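Local structure of inner membrane protein (Salmonella typhimurium LT2, 2QJV) at residues E186-R191 with Y241-A246. The protein is an IolB-like member of the cupin clan that binds nickel and probably isomerises a sugar acid such as glucuronate. The protein carries 2 engineered substitutions. Residues are numbered along the deposited sequence; the frame is centred on the assembly and turned at random.
Sequences ETYYHR and YLNVMA. With NI (nickel (II) ion), chain D; SO4 (sulfate ion), chain J.
Tyr-188 and Asn-243, a non-hydrogen-bonded pair, both set CG anti to the carbonyl carbon (chi1 -82° and -58°), and the two side chains run side by side, pointing the same way. Asn-243 ND2 lies over the centre of the tyrosine ring, 3.1 Å above its plane. It also donates a hydrogen bond to Thr-187 O (3.1 Å), which lies near the amide plane. Asparagine suits this place because one short amide can serve a strand carbonyl while its nitrogen covers an aromatic face. The ring of Tyr-188 also turns its edge to the face of Tyr-241, CE2 lying 3.4 Å from Tyr-241 CE1. Tyr-241 in turn offers its edge, in an offset edge-to-face pair, to His-190, and its CB rests over the imidazole face. Tyr-188 OH and Tyr-241 OH are hydrogen-bonded to Ser-167, Tyr-241 OH also to Ser-166, and His-190 NE2 to Gln-201, so these buried rings keep polar partners.

The antiparallel strands 186-191 and 241-246 are joined by backbone bonds such as Tyr-189 N to Leu-242 O (2.9 Å). On the other face Thr-187, Leu-242 and Val-244, small or branched, pack against Phe-31 of the strand 30-35, and a water links Thr-187 OG1 to Leu-242 O.

Glu-186, extended beside Met-245, a selenomethionine, suits its place by dividing its carboxylate: OE1 binds nickel at 2.1 Å, and OE2 accepts a bond from a nickel-bound water. The phenol of Tyr-188 joins an aromatic flank to a hydroxyl that also holds this water, making it a second-shell residue. His-171, His-173 and His-229 complete the protein ligands, a three-histidine, one-glutamate metal site inside a beta-barrel, characteristic of cupins.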
ATOM      1  N   GLU A 186      -2.828  -1.393  23.817  1.00 37.51           N
ATOM      2  CA  GLU A 186      -2.240  -0.172  24.353  1.00 36.60           C
ATOM      3  C   GLU A 186      -2.421   1.024  23.399  1.00 36.24           C
ATOM      4  O   GLU A 186      -2.253   0.928  22.183  1.00 36.98           O
ATOM      5  CB  GLU A 186      -0.756  -0.368  24.718  1.00 35.62           C
ATOM      6  CG  GLU A 186      -0.158   0.818  25.457  1.00 36.80           C
ATOM      7  CD  GLU A 186       1.199   0.569  26.071  1.00 44.34           C
ATOM      8  OE1 GLU A 186       1.895  -0.386  25.669  1.00 38.93           O
ATOM      9  OE2 GLU A 186       1.619   1.371  26.942  1.00 49.45           O
ATOM     10  N   THR A 187      -2.824   2.143  23.984  1.00 35.84           N
ATOM     11  CA  THR A 187      -2.908   3.408  23.268  1.00 36.31           C
ATOM     12  C   THR A 187      -1.847   4.372  23.847  1.00 37.44           C
ATOM     13  O   THR A 187      -1.496   4.294  25.023  1.00 37.99           O
ATOM     14  CB  THR A 187      -4.343   4.046  23.291  1.00 33.90           C
ATOM     15  OG1 THR A 187      -4.744   4.277  24.650  1.00 37.98           O
ATOM     16  CG2 THR A 187      -5.399   3.180  22.497  1.00 33.48           C
ATOM     17  N   TYR A 188      -1.336   5.244  22.977  1.00 37.29           N
ATOM     18  CA  TYR A 188      -0.393   6.311  23.284  1.00 36.47           C
ATOM     19  C   TYR A 188      -1.064   7.603  22.834  1.00 38.02           C
ATOM     20  O   TYR A 188      -1.438   7.713  21.682  1.00 37.78           O
ATOM     21  CB  TYR A 188       0.914   6.196  22.479  1.00 37.69           C
ATOM     22  CG  TYR A 188       1.940   5.235  23.040  1.00 36.26           C
ATOM     23  CD1 TYR A 188       1.676   3.881  23.085  1.00 36.29           C
ATOM     24  CD2 TYR A 188       3.174   5.680  23.532  1.00 34.10           C
ATOM     25  CE1 TYR A 188       2.577   2.997  23.606  1.00 39.09           C
ATOM     26  CE2 TYR A 188       4.081   4.788  24.064  1.00 35.66           C
ATOM     27  CZ  TYR A 188       3.776   3.453  24.088  1.00 40.08           C
ATOM     28  OH  TYR A 188       4.676   2.595  24.606  1.00 38.40           O
ATOM     29  N   TYR A 189      -1.187   8.563  23.734  1.00 36.34           N
ATOM     30  CA  TYR A 189      -1.667   9.900  23.422  1.00 36.65           C
ATOM     31  C   TYR A 189      -0.454  10.815  23.633  1.00 37.65           C
ATOM     32  O   TYR A 189      -0.074  11.115  24.788  1.00 36.65           O
ATOM     33  CB  TYR A 189      -2.857  10.296  24.295  1.00 36.30           C
ATOM     34  CG  TYR A 189      -3.319  11.739  24.133  1.00 33.81           C
ATOM     35  CD1 TYR A 189      -3.813  12.214  22.894  1.00 36.61           C
ATOM     36  CD2 TYR A 189      -3.355  12.608  25.223  1.00 36.10           C
ATOM     37  CE1 TYR A 189      -4.237  13.518  22.741  1.00 37.73           C
ATOM     38  CE2 TYR A 189      -3.807  13.934  25.087  1.00 38.05           C
ATOM     39  CZ  TYR A 189      -4.240  14.390  23.839  1.00 37.52           C
ATOM     40  OH  TYR A 189      -4.688  15.677  23.720  1.00 36.46           O
ATOM     41  N   HIS A 190       0.077  11.338  22.522  1.00 37.30           N
ATOM     42  CA  HIS A 190       1.312  12.114  22.528  1.00 35.29           C
ATOM     43  C   HIS A 190       1.153  13.634  22.553  1.00 34.24           C
ATOM     44  O   HIS A 190       0.239  14.203  21.929  1.00 37.50           O
ATOM     45  CB  HIS A 190       2.168  11.801  21.295  1.00 37.62           C
ATOM     46  CG  HIS A 190       2.807  10.444  21.315  1.00 41.63           C
ATOM     47  ND1 HIS A 190       4.096  10.241  21.770  1.00 37.18           N
ATOM     48  CD2 HIS A 190       2.357   9.240  20.890  1.00 41.74           C
ATOM     49  CE1 HIS A 190       4.404   8.961  21.626  1.00 41.23           C
ATOM     50  NE2 HIS A 190       3.373   8.334  21.077  1.00 39.94           N
ATOM     51  N   ARG A 191       2.080  14.256  23.271  1.00 37.71           N
ATOM     52  CA  ARG A 191       2.182  15.717  23.401  1.00 38.11           C
ATOM     53  C   ARG A 191       3.654  16.122  23.277  1.00 38.10           C
ATOM     54  O   ARG A 191       4.569  15.347  23.643  1.00 37.13           O
ATOM     55  CB  ARG A 191       1.567  16.208  24.720  1.00 35.85           C
ATOM     56  CG  ARG A 191       0.099  15.815  24.924  1.00 37.89           C
ATOM     57  CD  ARG A 191      -0.895  16.645  24.098  1.00 36.76           C
ATOM     58  NE  ARG A 191      -1.437  17.736  24.887  1.00 45.29           N
ATOM     59  CZ  ARG A 191      -0.950  18.954  24.995  1.00 41.45           C
ATOM     60  NH1 ARG A 191       0.110  19.349  24.333  1.00 42.35           N
ATOM     61  NH2 ARG A 191      -1.554  19.797  25.793  1.00 44.87           N
ATOM     62  N   TYR A 241       3.534  11.197  26.899  1.00 36.09           N
ATOM     63  CA  TYR A 241       2.390  10.392  26.469  1.00 38.26           C
ATOM     64  C   TYR A 241       1.629   9.773  27.627  1.00 38.28           C
ATOM     65  O   TYR A 241       2.198   9.449  28.670  1.00 35.51           O
ATOM     66  CB  TYR A 241       2.743   9.318  25.405  1.00 39.62           C
ATOM     67  CG  TYR A 241       3.915   8.414  25.729  1.00 36.02           C
ATOM     68  CD1 TYR A 241       3.775   7.327  26.612  1.00 38.14           C
ATOM     69  CD2 TYR A 241       5.158   8.623  25.125  1.00 38.45           C
ATOM     70  CE1 TYR A 241       4.833   6.498  26.891  1.00 33.75           C
ATOM     71  CE2 TYR A 241       6.223   7.804  25.400  1.00 36.25           C
ATOM     72  CZ  TYR A 241       6.058   6.728  26.287  1.00 38.81           C
ATOM     73  OH  TYR A 241       7.113   5.885  26.542  1.00 40.43           O
ATOM     74  N   LEU A 242       0.306   9.694  27.430  1.00 38.34           N
ATOM     75  CA  LEU A 242      -0.625   9.056  28.329  1.00 37.10           C
ATOM     76  C   LEU A 242      -1.030   7.746  27.678  1.00 36.34           C
ATOM     77  O   LEU A 242      -1.474   7.737  26.512  1.00 36.56           O
ATOM     78  CB  LEU A 242      -1.841   9.941  28.599  1.00 37.82           C
ATOM     79  CG  LEU A 242      -2.980   9.422  29.453  1.00 39.58           C
ATOM     80  CD1 LEU A 242      -2.551   9.171  30.924  1.00 34.84           C
ATOM     81  CD2 LEU A 242      -4.159  10.430  29.379  1.00 38.40           C
ATOM     82  N   ASN A 243      -0.814   6.650  28.396  1.00 36.89           N
ATOM     83  CA  ASN A 243      -1.127   5.284  27.934  1.00 37.50           C
ATOM     84  C   ASN A 243      -2.274   4.666  28.679  1.00 34.68           C
ATOM     85  O   ASN A 243      -2.427   4.854  29.896  1.00 37.88           O
ATOM     86  CB  ASN A 243       0.046   4.281  28.128  1.00 40.31           C
ATOM     87  CG  ASN A 243       1.350   4.668  27.423  1.00 47.58           C
ATOM     88  OD1 ASN A 243       2.417   4.646  28.045  1.00 57.56           O
ATOM     89  ND2 ASN A 243       1.280   5.003  26.184  1.00 42.07           N
ATOM     90  N   VAL A 244      -3.090   3.928  27.931  1.00 36.06           N
ATOM     91  CA  VAL A 244      -4.182   3.110  28.458  1.00 35.70           C
ATOM     92  C   VAL A 244      -3.909   1.661  27.983  1.00 36.44           C
ATOM     93  O   VAL A 244      -3.563   1.421  26.802  1.00 38.09           O
ATOM     94  CB  VAL A 244      -5.616   3.582  28.035  1.00 35.21           C
ATOM     95  CG1 VAL A 244      -6.727   2.717  28.676  1.00 32.76           C
ATOM     96  CG2 VAL A 244      -5.808   5.095  28.363  1.00 34.83           C
HETATM   97  N   MSE A 245      -4.039   0.719  28.911  1.00 35.38           N
HETATM   98  CA  MSE A 245      -3.975  -0.700  28.622  1.00 34.92           C
HETATM   99  C   MSE A 245      -5.116  -1.460  29.260  1.00 35.54           C
HETATM  100  O   MSE A 245      -5.638  -1.067  30.299  1.00 35.94           O
HETATM  101  CB  MSE A 245      -2.665  -1.338  29.114  1.00 34.48           C
HETATM  102  CG  MSE A 245      -1.435  -0.937  28.331  1.00 39.22           C
HETATM  103 SE   MSE A 245       0.121  -1.857  29.101  0.75 45.05          SE
HETATM  104  CE  MSE A 245       0.169  -0.983  30.720  1.00 39.55           C
ATOM    105  N   ALA A 246      -5.504  -2.554  28.600  1.00 36.21           N
ATOM    106  CA  ALA A 246      -6.483  -3.517  29.112  1.00 35.97           C
ATOM    107  C   ALA A 246      -6.461  -4.791  28.270  1.00 35.58           C
ATOM    108  O   ALA A 246      -6.034  -4.776  27.105  1.00 35.80           O
ATOM    109  CB  ALA A 246      -7.956  -2.925  29.204  1.00 36.11           C
TER
HETATM  110 NI    NI D 271       3.704  -1.289  26.236  1.00 22.23          NI
HETATM  111  S   SO4 J 277      -0.435  23.056  23.270  1.00 51.90           S
HETATM  112  O1  SO4 J 277       0.597  22.003  23.361  1.00 55.36           O
HETATM  113  O2  SO4 J 277      -1.057  23.155  21.956  1.00 56.73           O
HETATM  114  O3  SO4 J 277       0.207  24.378  23.409  1.00 58.45           O
HETATM  115  O4  SO4 J 277      -1.400  22.859  24.360  1.00 49.96           O
HETATM  116  O   HOH W   1       4.406   0.762  26.571  1.00 23.15           O
HETATM  117  O   HOH W   2      -3.829   6.737  25.436  1.00 16.77           O
HETATM  118  O   HOH W   3       3.250  -1.074  28.364  1.00 23.07           O